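Side-chain contacts in diol-dehydratase (Roseburia inulinivorans, PDB 5I2A), which probably dehydrates 1,2-propanediol as a glycyl radical enzyme that works without vitamin B12: residues V421-T426 with P677-K682; K446-H451 with N683-M688; L506-D511 with G687-G692. All coordinates share one frame; numbering follows the deposited sequence.

Interaction 1 (V421-T426 with P677-K682); sequences VHRGAT and PLETFK
Arg-423 and Glu-679 meet in an end-on salt bridge, with both terminal nitrogens of the guanidinium closing on one carboxylate oxygen. NH2 of Arg-423 lies 2.9 Å from OE2 of Glu-679, and NH1 of Arg-423 is 3.0 Å from the same atom. OE2 sits almost exactly in the guanidinium plane, while the carboxylate stands nearly upright to it, the two planes 82° apart. Both donors use the anti side of OE2, and both bonds are bent. Glu-679 reaches across because CG lies between its backbone N and carbonyl carbon (chi1 69°) and the rest of the chain runs out straight. Water 1 donates to OE2 of Glu-679 at 2.7 Å and also hydrogen-bonds to NE2 of His-422, linking the neighbouring histidine to the bridge.

Behind Arg-423 the helix 413-422 ends in a Schellman motif at Gly-424, whose positive phi suits a glycine. Glu-679 sits in the type I turn from Leu-678 to Phe-681. The guanidinium has further partners: NE bonds to OG of Ser-750 and NH2 to the carbonyl O of Ile-748. With two arginine donors and a water gathered on OE2, negative charge would probably be drawn toward that oxygen, and a charged glutamate is likely to be favoured at this partly exposed contact.

Interaction 2 (K446-H451 with N683-M688); sequences KTDGWH and NPRGGM
A flat cation-pi stack of Arg-685 on Trp-450 ties the loop before strand 688-689 to the chain just past strand 447-448. The guanidinium lies on the indole with the planes only 10° apart, and CZ of Arg-685 is 3.7 Å from the centroid of the five-membered ring of Trp-450. NH2 is the atom most squarely over the pyrrole part, 3.4 Å from CG of Trp-450. At the guanidinium edge, near its plane, the carbonyl O of Asp-448 stands 3.0 Å from NH1 of Arg-685. OD2 of Asp-448 makes its salt bridge to NH1 of Arg-685, at 3.1 Å, from the face that Trp-450 also covers. The carboxylate is turned nearly perpendicular to the guanidinium. Arg-685 gets there through a bend at chi3 (-64°), which lays its head along the indole while CD passes close to OD2.

Strands 447-448 and 688-689 both run parallel to strand 548-556 in the same mixed sheet, so the arginine spans from one of its neighbours toward the other. Between them, strand 548-556 gives the Phe-550 carbonyl to NH2 of Arg-685, and Asp-515 of helix 489-521 adds a second salt bridge to this nitrogen. The buried cation therefore has two carboxylates for its charge.

Asn-683 shapes the loop from which the arginine springs, a type I turn over 683-686. Its OD1 accepts from the backbone N of Arg-685 at 3.0 Å, forming an Asx turn, and from the N of Gly-687, also at 3.0 Å, the two donors arriving from opposite faces of the amide plane. That same OD1 lies over the guanidinium face turned away from Trp-450, while ND2 of Asn-683 bonds to the hydroxyl of Thr-551.

Interaction 3 (L506-D511 with G687-G692); sequences LMVNAD and GMYQAG
Val-508 lies over one face of the Tyr-689 ring and touches it with both methyls. The tyrosine stands on the short strand 688-689, the valine on the long helix 489-521, so this is a helix laid against one strand of the mixed sheet that also holds strand 548-556. The CG2 methyl of Val-508 takes up a CH-pi position over one face of the phenol ring, 4.2 Å from its centroid and 18° off the normal, shifted toward the rim. CG1 of Val-508 reaches further out along the ring, to 3.7 Å from CZ of Tyr-689. That sharing of work follows from the valine's first torsion (172°), which puts CG1 anti to the backbone N and CG2 anti to the carbonyl carbon.

The ring comes in against the helix with its hydroxyl leading. OH of Tyr-689 ends 3.2 Å from the carbonyl O of Val-508, but the bond that anchors it goes to OD1 of Asn-512, one residue past the segment. On other sides Tyr-689 is lined by Leu-678, Phe-681 and Thr-551, while Gly-196 of the second subunit packs on Val-508. A phenylalanine here would probably still lie against Val-508 but leave OD1 of Asn-512 without its hydroxyl partner.

Asp-511, three residues on along the helix from Val-508, has its OD2 buried by this contact with no partner in the model. It closes in at the ring edge with its methylene and not its carboxylate: CB of Asp-511 comes to 3.2 Å from OH of Tyr-689.

In the fold
The three contacts share one run of chain, 677-692, which leaves helix 661-678 and passes successively through interactions 1, 2 and 3. Its partners come earlier in the same order: the end of helix 413-422, the region of strand 447-448, then helix 489-521. Interactions 2 and 3 have Gly-687 and Met-688 in common and both reach the mixed sheet around strand 548-556. Centres lie about 10 Å apart for interactions 1 and 2 and for 2 and 3, and about 12 Å for 1 and 3. Phe-681 O and Tyr-689 N, 2.9 Å apart, probably hydrogen-bond across the loop. Because all three contacts also touch the second subunit, this run joins sheet, helices and dimer partner.

Interaction 1 (V421-T426 with P677-K682)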
# COMPACT_ATOMS: atom_id res chain seq x y z
N VAL A 421 -0.89 14.22 28.94
CA VAL A 421 0.23 15.11 28.67
C VAL A 421 1.52 14.30 28.59
O VAL A 421 2.32 14.50 27.70
CB VAL A 421 0.34 16.22 29.73
CG1 VAL A 421 1.70 16.91 29.65
CG2 VAL A 421 -0.81 17.23 29.56
N HIS A 422 1.67 13.35 29.51
CA HIS A 422 2.86 12.51 29.52
C HIS A 422 3.01 11.71 28.22
O HIS A 422 4.12 11.48 27.76
CB HIS A 422 2.84 11.57 30.72
CG HIS A 422 4.03 10.66 30.81
ND1 HIS A 422 5.33 11.13 30.88
CD2 HIS A 422 4.12 9.31 30.85
CE1 HIS A 422 6.16 10.10 30.96
NE2 HIS A 422 5.45 8.99 30.94
N ARG A 423 1.89 11.29 27.63
CA ARG A 423 1.92 10.54 26.37
C ARG A 423 1.95 11.47 25.16
O ARG A 423 1.93 11.00 24.03
CB ARG A 423 0.70 9.60 26.24
CG ARG A 423 0.59 8.55 27.36
CD ARG A 423 1.93 7.89 27.68
NE ARG A 423 1.82 6.69 28.50
CZ ARG A 423 2.87 5.99 28.93
NH1 ARG A 423 4.10 6.41 28.65
NH2 ARG A 423 2.70 4.89 29.65
N GLY A 424 1.97 12.78 25.39
CA GLY A 424 2.29 13.72 24.32
C GLY A 424 1.30 14.82 24.01
O GLY A 424 1.58 15.67 23.18
N ALA A 425 0.14 14.82 24.66
CA ALA A 425 -0.83 15.89 24.46
C ALA A 425 -0.35 17.21 25.07
O ALA A 425 0.41 17.19 26.02
CB ALA A 425 -2.17 15.52 25.07
N THR A 426 -0.80 18.34 24.53
CA THR A 426 -0.64 19.60 25.25
C THR A 426 -1.62 19.65 26.42
O THR A 426 -2.62 18.92 26.45
CB THR A 426 -0.89 20.86 24.36
OG1 THR A 426 -2.28 20.95 24.04
CG2 THR A 426 -0.07 20.81 23.06
N PRO A 677 6.53 -2.87 29.88
CA PRO A 677 6.99 -3.26 28.54
C PRO A 677 6.13 -2.64 27.43
O PRO A 677 6.67 -2.21 26.41
CB PRO A 677 6.85 -4.78 28.56
CG PRO A 677 7.00 -5.15 29.99
CD PRO A 677 6.29 -4.04 30.73
N LEU A 678 4.82 -2.59 27.64
CA LEU A 678 3.95 -2.13 26.56
C LEU A 678 4.27 -0.71 26.08
O LEU A 678 4.22 -0.46 24.88
CB LEU A 678 2.48 -2.22 26.99
CG LEU A 678 1.86 -3.55 26.59
CD1 LEU A 678 0.53 -3.70 27.29
CD2 LEU A 678 1.70 -3.68 25.06
N GLU A 679 4.62 0.20 27.00
CA GLU A 679 4.84 1.59 26.60
C GLU A 679 6.09 1.77 25.72
O GLU A 679 6.33 2.85 25.22
CB GLU A 679 4.95 2.51 27.82
CG GLU A 679 6.21 2.29 28.67
CD GLU A 679 6.34 3.27 29.85
OE1 GLU A 679 7.33 3.15 30.60
OE2 GLU A 679 5.48 4.16 30.02
N THR A 680 6.86 0.70 25.52
CA THR A 680 8.06 0.78 24.68
C THR A 680 7.80 0.36 23.23
O THR A 680 8.64 0.57 22.38
CB THR A 680 9.22 -0.11 25.23
OG1 THR A 680 8.92 -1.49 25.00
CG2 THR A 680 9.44 0.12 26.74
N PHE A 681 6.65 -0.26 22.94
CA PHE A 681 6.40 -0.76 21.58
C PHE A 681 5.72 0.28 20.70
O PHE A 681 5.03 1.16 21.20
CB PHE A 681 5.56 -2.05 21.62
CG PHE A 681 6.31 -3.23 22.18
CD1 PHE A 681 7.19 -3.94 21.38
CD2 PHE A 681 6.17 -3.58 23.50
CE1 PHE A 681 7.91 -5.00 21.89
CE2 PHE A 681 6.88 -4.65 24.02
CZ PHE A 681 7.75 -5.36 23.23
N LYS A 682 5.90 0.15 19.38
CA LYS A 682 5.37 1.12 18.43
C LYS A 682 4.46 0.45 17.42
O LYS A 682 4.56 -0.75 17.20
CB LYS A 682 6.50 1.85 17.71
CG LYS A 682 7.49 2.51 18.65
CD LYS A 682 8.66 3.09 17.88
CE LYS A 682 9.74 3.62 18.82
NZ LYS A 682 10.90 4.19 18.08
O HOH W 1 5.70 6.16 31.75

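Interaction 2 (K446-H451 with N683-M688)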
# COMPACT_ATOMS: atom_id res chain seq x y z
N LYS A 446 -8.51 14.37 17.26
CA LYS A 446 -7.09 14.42 16.90
C LYS A 446 -6.39 13.07 17.01
O LYS A 446 -5.16 12.98 16.86
CB LYS A 446 -6.35 15.43 17.81
CG LYS A 446 -6.82 16.88 17.67
CD LYS A 446 -5.96 17.84 18.49
CE LYS A 446 -6.39 19.28 18.25
NZ LYS A 446 -5.51 20.24 18.96
N THR A 447 -7.15 12.02 17.29
CA THR A 447 -6.55 10.76 17.73
C THR A 447 -7.06 9.54 16.96
O THR A 447 -8.26 9.44 16.64
CB THR A 447 -6.81 10.56 19.25
OG1 THR A 447 -6.28 11.68 19.98
CG2 THR A 447 -6.16 9.26 19.78
N ASP A 448 -6.14 8.64 16.64
CA ASP A 448 -6.50 7.27 16.26
C ASP A 448 -5.87 6.35 17.32
O ASP A 448 -4.68 6.05 17.27
CB ASP A 448 -5.99 6.91 14.87
CG ASP A 448 -6.62 5.62 14.33
OD1 ASP A 448 -7.86 5.53 14.25
OD2 ASP A 448 -5.88 4.69 13.98
N GLY A 449 -6.67 5.94 18.29
CA GLY A 449 -6.13 5.40 19.52
C GLY A 449 -6.14 3.89 19.67
O GLY A 449 -5.46 3.37 20.54
N TRP A 450 -6.91 3.21 18.81
CA TRP A 450 -6.99 1.74 18.86
C TRP A 450 -7.24 1.29 20.29
O TRP A 450 -6.57 0.40 20.81
CB TRP A 450 -5.70 1.11 18.29
CG TRP A 450 -5.79 0.84 16.80
CD1 TRP A 450 -6.18 1.72 15.83
CD2 TRP A 450 -5.50 -0.39 16.12
NE1 TRP A 450 -6.17 1.12 14.61
CE2 TRP A 450 -5.75 -0.18 14.75
CE3 TRP A 450 -5.05 -1.65 16.54
CZ2 TRP A 450 -5.57 -1.18 13.79
CZ3 TRP A 450 -4.87 -2.65 15.59
CH2 TRP A 450 -5.14 -2.41 14.23
N HIS A 451 -8.22 1.93 20.94
CA HIS A 451 -8.33 1.86 22.39
C HIS A 451 -8.79 0.50 22.95
O HIS A 451 -8.75 0.30 24.15
CB HIS A 451 -9.26 2.97 22.89
CG HIS A 451 -8.70 4.35 22.71
ND1 HIS A 451 -7.70 4.84 23.50
CD2 HIS A 451 -8.99 5.31 21.80
CE1 HIS A 451 -7.41 6.08 23.11
NE2 HIS A 451 -8.18 6.38 22.09
N ASN A 683 3.60 1.23 16.79
CA ASN A 683 2.66 0.68 15.82
C ASN A 683 2.95 1.27 14.44
O ASN A 683 3.72 2.22 14.34
CB ASN A 683 1.20 0.94 16.26
CG ASN A 683 0.85 2.41 16.38
OD1 ASN A 683 1.19 3.22 15.52
ND2 ASN A 683 0.15 2.77 17.47
N PRO A 684 2.34 0.70 13.38
CA PRO A 684 2.66 1.16 12.02
C PRO A 684 2.10 2.53 11.68
O PRO A 684 2.42 3.05 10.60
CB PRO A 684 2.01 0.09 11.13
CG PRO A 684 1.88 -1.10 12.01
CD PRO A 684 1.55 -0.54 13.35
N ARG A 685 1.30 3.12 12.56
CA ARG A 685 0.78 4.47 12.34
C ARG A 685 1.71 5.52 12.96
O ARG A 685 1.37 6.70 13.00
CB ARG A 685 -0.65 4.62 12.91
CG ARG A 685 -1.77 4.11 11.98
CD ARG A 685 -3.07 3.82 12.73
NE ARG A 685 -2.89 2.73 13.68
CZ ARG A 685 -2.98 2.85 15.00
NH1 ARG A 685 -3.28 4.03 15.55
NH2 ARG A 685 -2.75 1.80 15.76
N GLY A 686 2.88 5.10 13.43
CA GLY A 686 3.85 6.04 13.99
C GLY A 686 3.63 6.45 15.44
O GLY A 686 4.18 7.45 15.90
N GLY A 687 2.83 5.68 16.16
CA GLY A 687 2.57 5.95 17.56
C GLY A 687 3.02 4.84 18.50
O GLY A 687 3.67 3.88 18.08
N MET A 688 2.67 4.98 19.77
CA MET A 688 3.12 4.07 20.81
C MET A 688 1.98 3.21 21.33
O MET A 688 0.81 3.60 21.31
CB MET A 688 3.71 4.85 21.99
CG MET A 688 4.86 5.82 21.62
SD MET A 688 6.30 5.00 20.88
CE MET A 688 6.79 3.87 22.20

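Interaction 3 (L506-D511 with G687-G692)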
# COMPACT_ATOMS: atom_id res chain seq x y z
N LEU A 506 4.37 -10.85 21.23
CA LEU A 506 3.55 -11.53 20.24
C LEU A 506 2.19 -10.84 20.03
O LEU A 506 1.66 -10.81 18.91
CB LEU A 506 3.33 -12.99 20.64
CG LEU A 506 4.61 -13.84 20.66
CD1 LEU A 506 4.29 -15.30 20.98
CD2 LEU A 506 5.33 -13.73 19.32
N MET A 507 1.62 -10.31 21.11
CA MET A 507 0.38 -9.55 21.01
C MET A 507 0.61 -8.29 20.16
O MET A 507 -0.23 -7.93 19.35
CB MET A 507 -0.15 -9.17 22.39
CG MET A 507 -1.45 -8.36 22.34
SD MET A 507 -2.15 -8.01 23.95
CE MET A 507 -0.85 -7.12 24.80
N VAL A 508 1.76 -7.65 20.36
CA VAL A 508 2.13 -6.48 19.56
C VAL A 508 2.22 -6.90 18.08
O VAL A 508 1.72 -6.22 17.19
CB VAL A 508 3.46 -5.85 20.05
CG1 VAL A 508 3.95 -4.74 19.09
CG2 VAL A 508 3.32 -5.31 21.49
N ASN A 509 2.81 -8.06 17.82
CA ASN A 509 2.86 -8.58 16.46
C ASN A 509 1.46 -8.75 15.85
O ASN A 509 1.22 -8.34 14.72
CB ASN A 509 3.62 -9.92 16.42
CG ASN A 509 3.78 -10.48 15.01
OD1 ASN A 509 3.00 -11.31 14.58
ND2 ASN A 509 4.81 -10.01 14.29
N ALA A 510 0.52 -9.30 16.62
CA ALA A 510 -0.84 -9.54 16.13
C ALA A 510 -1.56 -8.22 15.80
O ALA A 510 -2.15 -8.07 14.73
CB ALA A 510 -1.64 -10.35 17.16
N ASP A 511 -1.51 -7.27 16.72
CA ASP A 511 -2.17 -5.99 16.49
C ASP A 511 -1.53 -5.21 15.33
O ASP A 511 -2.23 -4.63 14.52
CB ASP A 511 -2.15 -5.13 17.76
CG ASP A 511 -3.27 -5.48 18.71
OD1 ASP A 511 -4.37 -5.86 18.23
OD2 ASP A 511 -3.06 -5.36 19.93
N GLY A 687 2.83 5.68 16.16
CA GLY A 687 2.57 5.95 17.56
C GLY A 687 3.02 4.84 18.50
O GLY A 687 3.67 3.88 18.08
N MET A 688 2.67 4.98 19.77
CA MET A 688 3.12 4.07 20.81
C MET A 688 1.98 3.21 21.33
O MET A 688 0.81 3.60 21.31
CB MET A 688 3.71 4.85 21.99
CG MET A 688 4.86 5.82 21.62
SD MET A 688 6.30 5.00 20.88
CE MET A 688 6.79 3.87 22.20
N TYR A 689 2.34 2.04 21.81
CA TYR A 689 1.43 1.25 22.62
C TYR A 689 1.27 1.89 24.00
O TYR A 689 2.17 2.57 24.50
CB TYR A 689 1.95 -0.18 22.75
CG TYR A 689 1.59 -1.05 21.57
CD1 TYR A 689 2.18 -0.84 20.32
CD2 TYR A 689 0.67 -2.07 21.70
CE1 TYR A 689 1.83 -1.62 19.23
CE2 TYR A 689 0.34 -2.87 20.63
CZ TYR A 689 0.91 -2.64 19.40
OH TYR A 689 0.55 -3.45 18.34
N GLN A 690 0.12 1.67 24.61
CA GLN A 690 -0.12 2.04 25.99
C GLN A 690 -1.12 1.04 26.58
O GLN A 690 -2.18 0.81 26.00
CB GLN A 690 -0.64 3.49 26.11
CG GLN A 690 -1.63 3.92 25.04
CD GLN A 690 -2.27 5.28 25.33
OE1 GLN A 690 -1.74 6.08 26.11
NE2 GLN A 690 -3.43 5.53 24.74
N ALA A 691 -0.75 0.43 27.69
CA ALA A 691 -1.61 -0.54 28.37
C ALA A 691 -2.92 0.06 28.87
O ALA A 691 -2.96 1.21 29.34
CB ALA A 691 -0.86 -1.17 29.55
N GLY A 692 -3.99 -0.72 28.76
CA GLY A 692 -5.18 -0.51 29.56
C GLY A 692 -5.39 -1.70 30.48
O GLY A 692 -4.79 -2.77 30.28